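Local coordinates for protein cysteine protease (Xylella fastidiosa, PDB 3OIS) that binds the nucleotide UDP and probably cleaves peptide bonds as a papain-like cysteine protease, at residues V118-G123 and T155-P160. Numbering follows the deposited sequence.
Sequences VNYDSG and TEEFPP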
ATOM      1  N   VAL A 118     -16.052   9.525  -4.096  1.00 13.50           N
ATOM      2  CA  VAL A 118     -16.469   8.156  -3.872  1.00 16.16           C
ATOM      3  C   VAL A 118     -17.162   7.565  -5.087  1.00 15.04           C
ATOM      4  O   VAL A 118     -17.215   6.360  -5.259  1.00 16.48           O
ATOM      5  CB  VAL A 118     -17.380   8.056  -2.612  1.00 18.17           C
ATOM      6  CG1 VAL A 118     -16.576   8.431  -1.391  1.00 17.26           C
ATOM      7  CG2 VAL A 118     -18.661   8.896  -2.751  1.00 18.74           C
ATOM      8  N   ASN A 119     -17.653   8.403  -5.990  1.00 13.70           N
ATOM      9  CA  ASN A 119     -18.305   7.857  -7.180  1.00 15.20           C
ATOM     10  C   ASN A 119     -17.369   7.531  -8.355  1.00 14.22           C
ATOM     11  O   ASN A 119     -17.848   7.051  -9.375  1.00 16.06           O
ATOM     12  CB  ASN A 119     -19.347   8.853  -7.675  1.00 16.87           C
ATOM     13  CG  ASN A 119     -20.628   8.916  -6.742  1.00 17.98           C
ATOM     14  OD1 ASN A 119     -20.893   8.010  -5.933  1.00 24.44           O
ATOM     15  ND2 ASN A 119     -21.447   9.959  -6.964  1.00 26.40           N
ATOM     16  N   TYR A 120     -16.037   7.779  -8.215  1.00 12.84           N
ATOM     17  CA  TYR A 120     -15.068   7.606  -9.279  0.70 14.17           C
ATOM     18  C   TYR A 120     -13.865   6.776  -8.762  1.00 13.15           C
ATOM     19  O   TYR A 120     -13.601   6.808  -7.537  1.00 13.17           O
ATOM     20  CB  TYR A 120     -14.667   9.049  -9.662  0.70 15.60           C
ATOM     21  CG  TYR A 120     -15.917   9.805 -10.149  0.70 16.17           C
ATOM     22  CD1 TYR A 120     -16.292   9.732 -11.503  0.70 18.69           C
ATOM     23  CD2 TYR A 120     -16.717  10.556  -9.258  0.70 15.94           C
ATOM     24  CE1 TYR A 120     -17.458  10.383 -11.973  0.70 18.07           C
ATOM     25  CE2 TYR A 120     -17.883  11.206  -9.711  0.70 16.98           C
ATOM     26  CZ  TYR A 120     -18.253  11.095 -11.060  0.70 20.78           C
ATOM     27  OH  TYR A 120     -19.375  11.715 -11.530  0.70 21.21           O
ATOM     28  N   ASP A 121     -13.134   6.100  -9.642  1.00 13.23           N
ATOM     29  CA  ASP A 121     -12.017   5.278  -9.189  1.00 13.52           C
ATOM     30  C   ASP A 121     -10.797   6.225  -9.237  1.00 14.10           C
ATOM     31  O   ASP A 121      -9.909   6.142 -10.106  1.00 14.28           O
ATOM     32  CB  ASP A 121     -11.882   4.082 -10.153  1.00 12.63           C
ATOM     33  CG  ASP A 121     -11.007   2.998  -9.606  1.00 17.34           C
ATOM     34  OD1 ASP A 121     -10.723   3.005  -8.402  1.00 14.65           O
ATOM     35  OD2 ASP A 121     -10.597   2.131 -10.430  1.00 16.52           O
ATOM     36  N   SER A 122     -10.692   7.114  -8.250  1.00 12.31           N
ATOM     37  CA  SER A 122      -9.732   8.158  -8.324  1.00 14.40           C
ATOM     38  C   SER A 122      -8.377   7.736  -7.811  1.00 12.59           C
ATOM     39  O   SER A 122      -7.407   8.462  -7.985  1.00 14.84           O
ATOM     40  CB  SER A 122     -10.249   9.351  -7.521  1.00 15.47           C
ATOM     41  OG  SER A 122     -10.408   8.922  -6.166  1.00 17.33           O
ATOM     42  N   GLY A 123      -8.304   6.602  -7.089  1.00 11.74           N
ATOM     43  CA  GLY A 123      -7.068   6.306  -6.325  1.00 10.78           C
ATOM     44  C   GLY A 123      -7.034   7.236  -5.075  1.00 11.92           C
ATOM     45  O   GLY A 123      -8.081   7.849  -4.739  1.00 13.71           O
ATOM     46  N   THR A 155     -18.246   6.218 -19.072  1.00 20.58           N
ATOM     47  CA  THR A 155     -18.469   7.389 -18.212  1.00 18.94           C
ATOM     48  C   THR A 155     -17.318   7.651 -17.223  1.00 18.44           C
ATOM     49  O   THR A 155     -17.225   8.735 -16.617  1.00 18.08           O
ATOM     50  CB  THR A 155     -19.731   7.246 -17.359  1.00 20.07           C
ATOM     51  OG1 THR A 155     -19.474   6.156 -16.441  1.00 19.08           O
ATOM     52  CG2 THR A 155     -20.979   6.970 -18.270  1.00 20.25           C
ATOM     53  N   GLU A 156     -16.485   6.637 -17.052  1.00 16.69           N
ATOM     54  CA  GLU A 156     -15.386   6.572 -16.047  1.00 18.69           C
ATOM     55  C   GLU A 156     -15.886   6.855 -14.625  1.00 18.24           C
ATOM     56  O   GLU A 156     -15.176   7.408 -13.825  1.00 16.38           O
ATOM     57  CB  GLU A 156     -14.153   7.403 -16.413  1.00 21.99           C
ATOM     58  CG  GLU A 156     -13.318   6.754 -17.589  1.00 27.24           C
ATOM     59  CD  GLU A 156     -12.610   5.362 -17.311  1.00 31.60           C
ATOM     60  OE1 GLU A 156     -12.721   4.717 -16.243  1.00 24.93           O
ATOM     61  OE2 GLU A 156     -11.895   4.921 -18.251  1.00 38.29           O
ATOM     62  N   GLU A 157     -17.156   6.502 -14.386  1.00 16.37           N
ATOM     63  CA  GLU A 157     -17.794   6.579 -13.086  1.00 17.28           C
ATOM     64  C   GLU A 157     -18.164   5.175 -12.637  1.00 15.28           C
ATOM     65  O   GLU A 157     -18.600   4.376 -13.439  1.00 15.68           O
ATOM     66  CB  GLU A 157     -19.125   7.349 -13.200  1.00 18.63           C
ATOM     67  CG  GLU A 157     -19.703   7.735 -11.796  1.00 22.71           C
ATOM     68  CD  GLU A 157     -20.925   8.659 -11.820  0.70 28.99           C
ATOM     69  OE1 GLU A 157     -21.162   9.312 -12.876  1.00 31.99           O
ATOM     70  OE2 GLU A 157     -21.641   8.719 -10.761  1.00 30.10           O
ATOM     71  N   PHE A 158     -18.106   4.903 -11.335  1.00 13.98           N
ATOM     72  CA  PHE A 158     -18.648   3.652 -10.895  1.00 15.63           C
ATOM     73  C   PHE A 158     -20.144   3.495 -11.276  1.00 16.52           C
ATOM     74  O   PHE A 158     -20.925   4.460 -11.150  1.00 18.46           O
ATOM     75  CB  PHE A 158     -18.543   3.531  -9.376  1.00 14.95           C
ATOM     76  CG  PHE A 158     -17.173   3.159  -8.933  1.00 12.49           C
ATOM     77  CD1 PHE A 158     -16.608   1.945  -9.366  1.00 13.58           C
ATOM     78  CD2 PHE A 158     -16.422   4.028  -8.144  1.00 13.56           C
ATOM     79  CE1 PHE A 158     -15.268   1.634  -8.992  1.00 13.62           C
ATOM     80  CE2 PHE A 158     -15.081   3.721  -7.760  1.00 14.90           C
ATOM     81  CZ  PHE A 158     -14.535   2.501  -8.166  1.00 14.24           C
ATOM     82  N   PRO A 159     -20.506   2.309 -11.768  1.00 17.35           N
ATOM     83  CA  PRO A 159     -21.890   2.091 -12.117  1.00 20.43           C
ATOM     84  C   PRO A 159     -22.689   1.962 -10.860  1.00 23.56           C
ATOM     85  O   PRO A 159     -22.157   1.757  -9.730  1.00 22.54           O
ATOM     86  CB  PRO A 159     -21.876   0.787 -12.945  1.00 21.78           C
ATOM     87  CG  PRO A 159     -20.646   0.076 -12.545  1.00 20.06           C
ATOM     88  CD  PRO A 159     -19.646   1.126 -11.975  1.00 18.79           C
ATOM     89  N   PRO A 160     -24.007   2.150 -10.997  1.00 25.82           N
ATOM     90  CA  PRO A 160     -24.866   2.000  -9.837  1.00 27.95           C
ATOM     91  C   PRO A 160     -24.682   0.587  -9.244  1.00 27.38           C
ATOM     92  O   PRO A 160     -24.462  -0.403  -9.964  1.00 28.40           O
ATOM     93  CB  PRO A 160     -26.277   2.208 -10.443  1.00 27.98           C
ATOM     94  CG  PRO A 160     -26.056   3.258 -11.466  1.00 28.52           C
ATOM     95  CD  PRO A 160     -24.729   2.741 -12.143  1.00 26.82           C
TER
HETATM   96  O   HOH W   1     -13.026   6.597 -12.360  1.00 21.08           O
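Phe158, Tyr120 and Glu157 bury the most surface where two irregular loops of this papain-family fold meet: residues 118-123 lead from helix 104-114 into strand 124-125, and residues 155-160 form part of the loop ahead of helix 170-176. Neither segment forms a regular strand, and one direct backbone hydrogen bond joins them, Phe158 N to Asn119 O at 2.9 Å. Its N-H...O angle of 151° shows a moderately bent bond, with the donor tilted out of the carbonyl plane.

From that junction the Phe158 ring packs obliquely against the 119-121 backbone. CG lies anti to its own carbonyl carbon (chi1 -79°), which carries Phe158 CE2 to 3.4 Å from Tyr120 O, while Phe158 CZ touches Asp121 CB at 3.7 Å. Arg112 and Ile75 also pack against this buried ring, and Arg112 NH1 hydrogen-bonds Tyr120 O. The carboxylate of Asp121 turns to other partners: OD1 is hydrogen-bonded to Tyr108 OH, which ties the loop to helix 104-114, and to Gly76 N.

Glu157 and Tyr120 make the other, less buried half. In the modelled conformer of Tyr120, one of two, the extended Glu157 chain passes obliquely across the ring, with Glu157 CG 3.5 Å from Tyr120 CE1 and the carboxylate plane turned 32° from the ring; Glu156 O sits at the ring's edge, near its plane, 3.5 Å from Tyr120 CD1. Asn119 lies beside Glu157, pointing the same way. The same Glu156 carbonyl oxygen closes the contact through one water, which donates to Glu156 O at 2.7 Å and accepts from Asp121 N at 2.8 Å.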